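Long-range contacts in quinone oxidoreductase 1 (Escherichia coli, PDB 1QOR), which catalyses the NADPH-dependent one-electron reduction of quinones to 1,4-benzosemiquinones and works as a homodimer: residues A24-N29 with V98-A103; F146-G151 with Y214-R219; G170-A175 with W187-Y192. All coordinates share one frame; numbering follows the deposited sequence.

Contact 1. Residues A24-N29 with V98-A103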
loop_
_atom_site.group_PDB
_atom_site.type_symbol
_atom_site.label_atom_id
_atom_site.label_comp_id
_atom_site.label_asym_id
_atom_site.label_seq_id
_atom_site.Cartn_x
_atom_site.Cartn_y
_atom_site.Cartn_z
ATOM N N ALA A 24 34.687 21.153 13.196
ATOM C CA ALA A 24 34.332 22.547 13.035
ATOM C C ALA A 24 33.358 22.859 14.164
ATOM O O ALA A 24 32.729 21.959 14.721
ATOM C CB ALA A 24 33.637 22.742 11.712
ATOM N N ASP A 25 33.225 24.128 14.512
ATOM C CA ASP A 25 32.287 24.510 15.548
ATOM C C ASP A 25 30.888 24.394 14.971
ATOM O O ASP A 25 30.710 24.500 13.765
ATOM C CB ASP A 25 32.583 25.937 16.003
ATOM C CG ASP A 25 33.836 26.014 16.863
ATOM O OD1 ASP A 25 34.580 25.001 16.923
ATOM O OD2 ASP A 25 34.056 27.073 17.492
ATOM N N PRO A 26 29.878 24.138 15.814
ATOM C CA PRO A 26 28.517 24.013 15.285
ATOM C C PRO A 26 27.903 25.272 14.658
ATOM O O PRO A 26 28.348 26.388 14.906
ATOM C CB PRO A 26 27.715 23.549 16.511
ATOM C CG PRO A 26 28.459 24.105 17.639
ATOM C CD PRO A 26 29.893 23.848 17.255
ATOM N N ALA A 27 26.924 25.060 13.785
ATOM C CA ALA A 27 26.204 26.141 13.167
ATOM C C ALA A 27 25.341 26.672 14.309
ATOM O O ALA A 27 25.264 26.056 15.369
ATOM C CB ALA A 27 25.342 25.617 12.060
ATOM N N GLU A 28 24.655 27.784 14.086
ATOM C CA GLU A 28 23.821 28.400 15.122
ATOM C C GLU A 28 22.749 27.485 15.712
ATOM O O GLU A 28 22.370 27.656 16.874
ATOM C CB GLU A 28 23.154 29.668 14.581
ATOM N N ASN A 29 22.245 26.553 14.904
ATOM C CA ASN A 29 21.199 25.620 15.331
ATOM C C ASN A 29 21.696 24.177 15.616
ATOM O O ASN A 29 20.898 23.249 15.720
ATOM C CB ASN A 29 20.072 25.602 14.279
ATOM C CG ASN A 29 20.551 25.118 12.884
ATOM O OD1 ASN A 29 21.757 25.059 12.595
ATOM N ND2 ASN A 29 19.599 24.774 12.021
ATOM N N VAL A 98 33.690 12.944 17.109
ATOM C CA VAL A 98 33.045 14.243 17.367
ATOM C C VAL A 98 32.179 14.521 16.140
ATOM O O VAL A 98 32.665 14.431 14.996
ATOM C CB VAL A 98 34.086 15.423 17.440
ATOM C CG1 VAL A 98 33.423 16.721 17.903
ATOM C CG2 VAL A 98 35.270 15.045 18.334
ATOM N N HIS A 99 30.924 14.905 16.352
ATOM C CA HIS A 99 30.038 15.161 15.230
ATOM C C HIS A 99 29.136 16.348 15.546
ATOM O O HIS A 99 28.817 16.601 16.707
ATOM C CB HIS A 99 29.218 13.878 14.929
ATOM C CG HIS A 99 28.481 13.904 13.610
ATOM N ND1 HIS A 99 29.035 14.400 12.446
ATOM C CD2 HIS A 99 27.241 13.466 13.273
ATOM C CE1 HIS A 99 28.171 14.264 11.454
ATOM N NE2 HIS A 99 27.074 13.699 11.929
ATOM N N ASN A 100 28.807 17.155 14.547
ATOM C CA ASN A 100 27.898 18.274 14.814
ATOM C C ASN A 100 26.511 17.813 14.359
ATOM O O ASN A 100 26.395 17.141 13.342
ATOM C CB ASN A 100 28.338 19.573 14.102
ATOM C CG ASN A 100 29.673 20.085 14.601
ATOM O OD1 ASN A 100 29.926 20.141 15.795
ATOM N ND2 ASN A 100 30.540 20.446 13.684
ATOM N N ILE A 101 25.473 18.156 15.116
ATOM C CA ILE A 101 24.133 17.701 14.814
ATOM C C ILE A 101 23.112 18.811 15.044
ATOM O O ILE A 101 23.245 19.595 15.985
ATOM C CB ILE A 101 23.726 16.478 15.786
ATOM C CG1 ILE A 101 24.704 15.325 15.675
ATOM C CG2 ILE A 101 22.310 15.966 15.487
ATOM C CD1 ILE A 101 25.720 15.326 16.778
ATOM N N ILE A 102 22.085 18.859 14.193
ATOM C CA ILE A 102 20.999 19.823 14.358
ATOM C C ILE A 102 20.390 19.430 15.705
ATOM O O ILE A 102 19.992 18.284 15.900
ATOM C CB ILE A 102 19.911 19.700 13.233
ATOM C CG1 ILE A 102 20.325 20.480 11.984
ATOM C CG2 ILE A 102 18.586 20.277 13.687
ATOM C CD1 ILE A 102 21.681 20.092 11.422
ATOM N N ALA A 103 20.334 20.393 16.616
ATOM C CA ALA A 103 19.830 20.203 17.956
ATOM C C ALA A 103 18.396 19.676 18.106
ATOM O O ALA A 103 18.058 19.121 19.154
ATOM C CB ALA A 103 20.033 21.476 18.766
#
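Asn100, on strand 98-102, reaches across to the irregular segment 24-29 and gives a side-chain N-H to the carbonyl of Ala24, ND2 to O 2.9 Å. The oxygen lies close to the amide plane of Asn100, whereas the donor stands well above the carbonyl plane of Ala24, 49° out of it. The bond from CA to CB of Asn100 is directed at the loop, and CG follows anti to the carbonyl carbon (chi1 -64°). The other branch, OD1, also lies against Pro26, 4.0 Å from its CD, the two side chains crossing at about a right angle. Farther along, the backbone N of Ala103 donates to Asn29 O at 3.0 Å, nearly straight at 167°, and Ala103 CB rests on that oxygen at 3.6 Å. In the next shell, strand 30-35 continues the loop and pairs with 98-102, with a backbone hydrogen bond between Ile31 and Ile101, while Glu30 and Gln32 pack on Asn100. Asp25 turns from the contact and forms a salt bridge with Lys71. Two loop carbonyls are thus held by one side-chain and one backbone donor, so the loop is fixed to the sheet of the GroES-like domain by two separate bonds, not by a strand ladder.

Contact 2. Residues F146-G151 with Y214-R219. With NDP (NADPH dihydro-nicotinamide-adenine-dinucleotide phosphate), chain D.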
loop_
_atom_site.group_PDB
_atom_site.type_symbol
_atom_site.label_atom_id
_atom_site.label_comp_id
_atom_site.label_asym_id
_atom_site.label_seq_id
_atom_site.Cartn_x
_atom_site.Cartn_y
_atom_site.Cartn_z
ATOM N N PHE A 146 6.830 -11.080 11.650
ATOM C CA PHE A 146 7.895 -10.092 11.717
ATOM C C PHE A 146 9.165 -10.815 11.352
ATOM O O PHE A 146 9.597 -11.702 12.075
ATOM C CB PHE A 146 7.971 -9.495 13.126
ATOM C CG PHE A 146 8.676 -8.160 13.205
ATOM C CD1 PHE A 146 10.069 -8.069 13.051
ATOM C CD2 PHE A 146 7.953 -6.991 13.437
ATOM C CE1 PHE A 146 10.733 -6.815 13.128
ATOM C CE2 PHE A 146 8.594 -5.741 13.515
ATOM C CZ PHE A 146 9.997 -5.657 13.360
ATOM N N HIS A 147 9.757 -10.447 10.220
ATOM C CA HIS A 147 10.959 -11.078 9.706
ATOM C C HIS A 147 12.235 -10.709 10.378
ATOM O O HIS A 147 12.349 -9.641 10.947
ATOM C CB HIS A 147 11.081 -10.803 8.217
ATOM C CG HIS A 147 10.069 -11.537 7.391
ATOM N ND1 HIS A 147 10.310 -12.775 6.837
ATOM C CD2 HIS A 147 8.824 -11.191 6.993
ATOM C CE1 HIS A 147 9.266 -13.153 6.121
ATOM N NE2 HIS A 147 8.351 -12.207 6.199
ATOM N N ALA A 148 13.207 -11.605 10.310
ATOM C CA ALA A 148 14.529 -11.366 10.895
ATOM C C ALA A 148 14.386 -10.928 12.371
ATOM O O ALA A 148 14.908 -9.874 12.807
ATOM C CB ALA A 148 15.290 -10.294 10.021
ATOM N N ALA A 149 13.677 -11.762 13.135
ATOM C CA ALA A 149 13.359 -11.505 14.529
ATOM C C ALA A 149 14.488 -11.535 15.570
ATOM O O ALA A 149 14.292 -11.084 16.686
ATOM C CB ALA A 149 12.216 -12.400 14.960
ATOM N N ALA A 150 15.665 -12.023 15.218
ATOM C CA ALA A 150 16.775 -12.019 16.175
ATOM C C ALA A 150 17.791 -10.893 15.884
ATOM O O ALA A 150 18.893 -10.882 16.475
ATOM C CB ALA A 150 17.490 -13.358 16.146
ATOM N N GLY A 151 17.430 -9.967 14.974
ATOM C CA GLY A 151 18.332 -8.879 14.596
ATOM C C GLY A 151 18.219 -7.669 15.477
ATOM O O GLY A 151 17.505 -7.695 16.474
ATOM N N TYR A 214 5.489 -7.530 8.722
ATOM C CA TYR A 214 6.560 -6.542 8.769
ATOM C C TYR A 214 7.739 -7.239 8.198
ATOM O O TYR A 214 8.329 -8.093 8.848
ATOM C CB TYR A 214 6.837 -6.086 10.181
ATOM C CG TYR A 214 5.702 -5.323 10.779
ATOM C CD1 TYR A 214 5.608 -3.943 10.628
ATOM C CD2 TYR A 214 4.746 -5.976 11.579
ATOM C CE1 TYR A 214 4.594 -3.224 11.258
ATOM C CE2 TYR A 214 3.726 -5.257 12.240
ATOM C CZ TYR A 214 3.660 -3.890 12.071
ATOM O OH TYR A 214 2.679 -3.181 12.725
ATOM N N ASP A 215 8.153 -6.815 7.015
ATOM C CA ASP A 215 9.226 -7.483 6.300
ATOM C C ASP A 215 10.427 -6.579 5.921
ATOM O O ASP A 215 10.331 -5.719 5.018
ATOM C CB ASP A 215 8.584 -8.194 5.077
ATOM C CG ASP A 215 9.587 -8.976 4.243
ATOM O OD1 ASP A 215 10.808 -8.731 4.294
ATOM O OD2 ASP A 215 9.151 -9.830 3.466
ATOM N N SER A 216 11.572 -6.823 6.566
ATOM C CA SER A 216 12.739 -6.023 6.310
ATOM C C SER A 216 13.703 -6.752 5.448
ATOM O O SER A 216 14.760 -6.209 5.102
ATOM C CB SER A 216 13.430 -5.611 7.612
ATOM O OG SER A 216 13.891 -6.727 8.346
ATOM N N VAL A 217 13.379 -7.990 5.085
ATOM C CA VAL A 217 14.363 -8.699 4.276
ATOM C C VAL A 217 14.306 -8.354 2.784
ATOM O O VAL A 217 15.326 -8.445 2.077
ATOM C CB VAL A 217 14.571 -10.231 4.681
ATOM C CG1 VAL A 217 13.758 -10.623 5.903
ATOM C CG2 VAL A 217 14.529 -11.199 3.494
ATOM N N GLY A 218 13.137 -7.889 2.340
ATOM C CA GLY A 218 13.005 -7.467 0.970
ATOM C C GLY A 218 12.831 -8.528 -0.094
ATOM O O GLY A 218 11.879 -9.323 -0.062
ATOM N N ARG A 219 13.767 -8.537 -1.033
ATOM C CA ARG A 219 13.737 -9.426 -2.191
ATOM C C ARG A 219 13.423 -10.905 -1.971
ATOM O O ARG A 219 12.453 -11.432 -2.553
ATOM C CB ARG A 219 15.044 -9.251 -2.954
ATOM C CG ARG A 219 15.338 -10.212 -4.060
ATOM C CD ARG A 219 16.663 -9.804 -4.650
ATOM N NE ARG A 219 17.422 -10.939 -5.164
ATOM C CZ ARG A 219 18.267 -11.693 -4.444
ATOM N NH1 ARG A 219 18.488 -11.463 -3.136
ATOM N NH2 ARG A 219 18.912 -12.694 -5.052
HETATM P PA NDP D . 19.863 -6.759 11.534
HETATM O O1A NDP D . 20.718 -6.706 12.748
HETATM O O2A NDP D . 18.449 -7.194 11.680
HETATM O O5B NDP D . 20.564 -7.550 10.399
HETATM C C5B NDP D . 19.908 -7.963 9.230
HETATM C C4B NDP D . 19.396 -9.357 9.432
HETATM O O4B NDP D . 18.543 -9.523 8.307
HETATM C C3B NDP D . 20.413 -10.503 9.340
HETATM O O3B NDP D . 21.042 -10.700 10.634
HETATM C C2B NDP D . 19.586 -11.628 8.736
HETATM O O2B NDP D . 19.049 -12.402 9.801
HETATM C C1B NDP D . 18.459 -10.880 7.898
HETATM N N9A NDP D . 18.754 -11.217 6.497
HETATM C C8A NDP D . 18.017 -11.950 5.662
HETATM N N7A NDP D . 18.646 -12.071 4.487
HETATM C C5A NDP D . 19.766 -11.400 4.639
HETATM C C6A NDP D . 20.761 -11.275 3.677
HETATM N N6A NDP D . 20.676 -11.827 2.472
HETATM N N1A NDP D . 21.830 -10.567 4.041
HETATM C C2A NDP D . 21.958 -9.996 5.271
HETATM N N3A NDP D . 20.997 -10.127 6.189
HETATM C C4A NDP D . 19.880 -10.849 5.881
HETATM O O3 NDP D . 19.833 -5.239 11.067
HETATM P PN NDP D . 19.189 -3.901 11.607
HETATM O O1N NDP D . 18.451 -4.106 12.905
HETATM O O2N NDP D . 20.223 -2.803 11.516
HETATM O O5D NDP D . 18.097 -3.652 10.399
HETATM C C5D NDP D . 17.083 -4.571 10.016
HETATM C C4D NDP D . 16.408 -4.134 8.759
HETATM O O4D NDP D . 15.582 -2.975 9.009
HETATM C C3D NDP D . 17.376 -3.746 7.648
HETATM O O3D NDP D . 16.900 -4.235 6.391
HETATM C C2D NDP D . 17.326 -2.204 7.719
HETATM O O2D NDP D . 17.717 -1.614 6.504
HETATM C C1D NDP D . 15.881 -1.919 8.010
HETATM N N1N NDP D . 15.474 -0.705 8.768
HETATM C C2N NDP D . 14.451 0.076 8.291
HETATM C C3N NDP D . 14.083 1.194 9.019
HETATM C C7N NDP D . 12.930 2.075 8.556
HETATM O O7N NDP D . 12.566 3.042 9.215
HETATM N N7N NDP D . 12.376 1.705 7.420
HETATM C C4N NDP D . 14.711 1.532 10.206
HETATM C C5N NDP D . 15.751 0.721 10.679
HETATM C C6N NDP D . 16.126 -0.390 9.943
HETATM P P2B NDP D . 18.701 -14.017 9.597
HETATM O O1X NDP D . 17.930 -14.382 10.805
HETATM O O2X NDP D . 17.909 -14.099 8.363
HETATM O O3X NDP D . 20.033 -14.641 9.483
HETATM O O HOH W 1 13.573 -6.962 11.053
HETATM O O HOH W 2 11.085 -7.502 9.355
#
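Tyr214 O is gripped by three groups. His147 N donates to it almost straight (3.1 Å from N to O, 172°), water 2 donates from 2.9 Å, and Phe146 CA makes a CH···O contact, as the parallel strands 143-146 and 210-215 end side by side. Water 2 also donates to His147 O; water 1 donates to the same carbonyl and lies 2.7 Å from Ser216 OG. Within the paired strands, Phe146 CD2 packs on Tyr214 CB at 3.6 Å. The His147 ring has Asp215 OD2 over one face, the ring and carboxylate planes 31° apart, while His147 CB meets Val217 CG1 at 3.5 Å. Asp215 CG lies anti to its backbone N (chi1 -178°); OD1 accepts from Val217 N at 2.8 Å, an Asx turn, and from Gly218 N at 3.2 Å, which widens it to an Asx motif, and OD2 is hydrogen-bonded to the hydroxyls of Thr221 and Ser225. An alanine at Asp215 would probably leave the N-H groups of Val217 and Gly218 without this acceptor and let the turn shift. That turn puts Val217 CB 4.0 Å from C8A of the NADPH adenine, so a buried carboxylate that does not itself touch the cofactor probably helps to shape the wall that does.

Contact 3. Residues G170-A175 with W187-Y192. With NDP (NADPH dihydro-nicotinamide-adenine-dinucleotide phosphate), chain D.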
loop_
_atom_site.group_PDB
_atom_site.type_symbol
_atom_site.label_atom_id
_atom_site.label_comp_id
_atom_site.label_asym_id
_atom_site.label_seq_id
_atom_site.Cartn_x
_atom_site.Cartn_y
_atom_site.Cartn_z
ATOM N N GLY A 170 7.945 -14.774 14.516
ATOM C CA GLY A 170 9.144 -14.272 13.860
ATOM C C GLY A 170 9.775 -15.273 12.929
ATOM O O GLY A 170 9.401 -16.443 12.999
ATOM N N THR A 171 10.622 -14.812 11.999
ATOM C CA THR A 171 11.343 -15.705 11.100
ATOM C C THR A 171 12.796 -15.428 11.391
ATOM O O THR A 171 13.145 -14.281 11.655
ATOM C CB THR A 171 11.114 -15.398 9.583
ATOM O OG1 THR A 171 11.520 -14.060 9.293
ATOM C CG2 THR A 171 9.653 -15.583 9.205
ATOM N N VAL A 172 13.644 -16.450 11.360
ATOM C CA VAL A 172 15.077 -16.291 11.632
ATOM C C VAL A 172 15.786 -17.278 10.748
ATOM O O VAL A 172 15.157 -18.199 10.230
ATOM C CB VAL A 172 15.469 -16.628 13.105
ATOM C CG1 VAL A 172 14.843 -15.644 14.082
ATOM C CG2 VAL A 172 15.053 -18.069 13.452
ATOM N N GLY A 173 17.094 -17.103 10.584
ATOM C CA GLY A 173 17.853 -18.007 9.741
ATOM C C GLY A 173 18.527 -19.220 10.394
ATOM O O GLY A 173 19.017 -20.095 9.682
ATOM N N THR A 174 18.642 -19.262 11.716
ATOM C CA THR A 174 19.273 -20.421 12.339
ATOM C C THR A 174 18.548 -20.798 13.627
ATOM O O THR A 174 17.745 -19.996 14.143
ATOM C CB THR A 174 20.717 -20.131 12.676
ATOM O OG1 THR A 174 20.756 -19.219 13.770
ATOM C CG2 THR A 174 21.429 -19.500 11.503
ATOM N N ALA A 175 18.879 -21.972 14.177
ATOM C CA ALA A 175 18.263 -22.488 15.400
ATOM C C ALA A 175 18.594 -21.673 16.600
ATOM O O ALA A 175 17.740 -21.458 17.448
ATOM C CB ALA A 175 18.670 -23.910 15.634
ATOM N N TRP A 187 6.272 -15.183 20.109
ATOM C CA TRP A 187 5.320 -16.220 20.441
ATOM C C TRP A 187 5.728 -17.526 19.784
ATOM O O TRP A 187 5.808 -18.544 20.447
ATOM C CB TRP A 187 3.945 -15.794 20.013
ATOM C CG TRP A 187 2.855 -16.777 20.338
ATOM C CD1 TRP A 187 2.446 -17.185 21.581
ATOM C CD2 TRP A 187 1.955 -17.375 19.405
ATOM N NE1 TRP A 187 1.333 -17.977 21.472
ATOM C CE2 TRP A 187 1.010 -18.113 20.150
ATOM C CE3 TRP A 187 1.853 -17.350 18.009
ATOM C CZ2 TRP A 187 -0.027 -18.820 19.551
ATOM C CZ3 TRP A 187 0.816 -18.056 17.406
ATOM C CH2 TRP A 187 -0.112 -18.780 18.177
ATOM N N GLN A 188 6.007 -17.490 18.493
ATOM C CA GLN A 188 6.464 -18.655 17.741
ATOM C C GLN A 188 7.481 -18.119 16.733
ATOM O O GLN A 188 7.473 -16.913 16.429
ATOM C CB GLN A 188 5.301 -19.374 17.039
ATOM C CG GLN A 188 4.349 -20.100 18.038
ATOM C CD GLN A 188 3.389 -21.081 17.371
ATOM O OE1 GLN A 188 3.814 -22.056 16.759
ATOM N NE2 GLN A 188 2.085 -20.833 17.519
ATOM N N VAL A 189 8.352 -18.997 16.240
ATOM C CA VAL A 189 9.409 -18.622 15.306
ATOM C C VAL A 189 9.502 -19.674 14.222
ATOM O O VAL A 189 9.470 -20.871 14.508
ATOM C CB VAL A 189 10.798 -18.565 16.042
ATOM C CG1 VAL A 189 11.954 -18.460 15.045
ATOM C CG2 VAL A 189 10.833 -17.393 17.063
ATOM N N ILE A 190 9.645 -19.230 12.978
ATOM C CA ILE A 190 9.766 -20.126 11.833
ATOM C C ILE A 190 11.151 -19.876 11.306
ATOM O O ILE A 190 11.554 -18.735 11.170
ATOM C CB ILE A 190 8.760 -19.745 10.697
ATOM C CG1 ILE A 190 7.317 -19.844 11.201
ATOM C CG2 ILE A 190 8.953 -20.630 9.470
ATOM C CD1 ILE A 190 6.323 -19.145 10.309
ATOM N N ASN A 191 11.906 -20.920 11.030
ATOM C CA ASN A 191 13.240 -20.725 10.488
ATOM C C ASN A 191 12.988 -20.726 8.992
ATOM O O ASN A 191 12.709 -21.791 8.426
ATOM C CB ASN A 191 14.132 -21.900 10.888
ATOM C CG ASN A 191 15.469 -21.910 10.170
ATOM O OD1 ASN A 191 15.599 -21.470 9.024
ATOM N ND2 ASN A 191 16.465 -22.476 10.825
ATOM N N TYR A 192 13.044 -19.554 8.358
ATOM C CA TYR A 192 12.775 -19.457 6.921
ATOM C C TYR A 192 13.836 -20.000 5.968
ATOM O O TYR A 192 13.669 -19.922 4.758
ATOM C CB TYR A 192 12.318 -18.056 6.492
ATOM C CG TYR A 192 13.261 -16.891 6.764
ATOM C CD1 TYR A 192 14.577 -17.084 7.204
ATOM C CD2 TYR A 192 12.809 -15.570 6.604
ATOM C CE1 TYR A 192 15.404 -15.998 7.484
ATOM C CE2 TYR A 192 13.630 -14.484 6.873
ATOM C CZ TYR A 192 14.921 -14.704 7.323
ATOM O OH TYR A 192 15.685 -13.613 7.702
HETATM P PA NDP D . 19.863 -6.759 11.534
HETATM O O1A NDP D . 20.718 -6.706 12.748
HETATM O O2A NDP D . 18.449 -7.194 11.680
HETATM O O5B NDP D . 20.564 -7.550 10.399
HETATM C C5B NDP D . 19.908 -7.963 9.230
HETATM C C4B NDP D . 19.396 -9.357 9.432
HETATM O O4B NDP D . 18.543 -9.523 8.307
HETATM C C3B NDP D . 20.413 -10.503 9.340
HETATM O O3B NDP D . 21.042 -10.700 10.634
HETATM C C2B NDP D . 19.586 -11.628 8.736
HETATM O O2B NDP D . 19.049 -12.402 9.801
HETATM C C1B NDP D . 18.459 -10.880 7.898
HETATM N N9A NDP D . 18.754 -11.217 6.497
HETATM C C8A NDP D . 18.017 -11.950 5.662
HETATM N N7A NDP D . 18.646 -12.071 4.487
HETATM C C5A NDP D . 19.766 -11.400 4.639
HETATM C C6A NDP D . 20.761 -11.275 3.677
HETATM N N6A NDP D . 20.676 -11.827 2.472
HETATM N N1A NDP D . 21.830 -10.567 4.041
HETATM C C2A NDP D . 21.958 -9.996 5.271
HETATM N N3A NDP D . 20.997 -10.127 6.189
HETATM C C4A NDP D . 19.880 -10.849 5.881
HETATM O O3 NDP D . 19.833 -5.239 11.067
HETATM P PN NDP D . 19.189 -3.901 11.607
HETATM O O1N NDP D . 18.451 -4.106 12.905
HETATM O O2N NDP D . 20.223 -2.803 11.516
HETATM O O5D NDP D . 18.097 -3.652 10.399
HETATM C C5D NDP D . 17.083 -4.571 10.016
HETATM C C4D NDP D . 16.408 -4.134 8.759
HETATM O O4D NDP D . 15.582 -2.975 9.009
HETATM C C3D NDP D . 17.376 -3.746 7.648
HETATM O O3D NDP D . 16.900 -4.235 6.391
HETATM C C2D NDP D . 17.326 -2.204 7.719
HETATM O O2D NDP D . 17.717 -1.614 6.504
HETATM C C1D NDP D . 15.881 -1.919 8.010
HETATM N N1N NDP D . 15.474 -0.705 8.768
HETATM C C2N NDP D . 14.451 0.076 8.291
HETATM C C3N NDP D . 14.083 1.194 9.019
HETATM C C7N NDP D . 12.930 2.075 8.556
HETATM O O7N NDP D . 12.566 3.042 9.215
HETATM N N7N NDP D . 12.376 1.705 7.420
HETATM C C4N NDP D . 14.711 1.532 10.206
HETATM C C5N NDP D . 15.751 0.721 10.679
HETATM C C6N NDP D . 16.126 -0.390 9.943
HETATM P P2B NDP D . 18.701 -14.017 9.597
HETATM O O1X NDP D . 17.930 -14.382 10.805
HETATM O O2X NDP D . 17.909 -14.099 8.363
HETATM O O3X NDP D . 20.033 -14.641 9.483
#
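Tyr192 lays its ring against Thr171 and the end of strand 167-172 on its way to the cofactor. From CB, chi1 of 59° sets CG between the backbone N and the carbonyl carbon, close to Thr171 CB, and the ring crosses the Thr171 side chain at about a right angle. On one flank CD2 meets Thr171 CB at 3.4 Å, and CE2 lies 3.2 Å from Thr171 OG1, an oxygen that accepts from Ala148 N. On the other, CD1 comes to 3.3 Å from Val172 O, while Val172 N lies over a ring face, offset toward the rim. CE1 and CZ both approach O2X of the NADPH 2'-phosphate, which lies in the ring plane at its edge, and OH donates to that same oxygen; the modelled separation of OH and O2X is very short, so its exact length is doubtful. Gly173 N binds a second oxygen of this phosphate, O1X, at 2.9 Å, and a CB on Gly173 would collide with the third, O3X.

Away from the phosphate the two strands pair in parallel. Gly170 N donates to Gln188 O, Ile190 N returns a bond to Gly170 O at 2.8 Å, and Val172 N reaches Ile190 O at 3.1 Å; the last rung, Tyr192 N to Val172 O, is weak. On the face carrying Val172 and Val189, CG2 of the former packs on CG1 of the latter at 3.5 Å, on the side covered by helix 175-184, whose Ala178 touches both valines. Asn191 OD1 accepts from the backbone N of Arg193 and Glu194, just beyond the strand. Thr174 is the N-cap of helix 175-184, its OG1 weakly bonded to Lys177 N. This is the beta-alpha-beta crossover of a Rossmann fold, whose strand ends cradle the adenosine 2'-phosphate, consistent with the enzyme's use of NADPH.

In the fold
From the N terminus, contact 1 comes first, joining the loop before strand 30-35 to strand 98-102 and closing within the GroES-like part before either of the others opens. Contact 2 opens at the end of strand 143-146 and closes at the end of strand 210-215 and the loop after it, enclosing the whole of contact 3, whose strands 167-172 and 188-191 are joined by helix 175-184. The two nested contacts share one parallel sheet, with strand 143-146 between 167-172 and 210-215; they meet where Ala149 N lies 3.0 Å from Thr171 O, and both touch NADPH. Contact 1 is remote, its centre about 34 Å from that of contact 2, on the opposite side of the chain's centre.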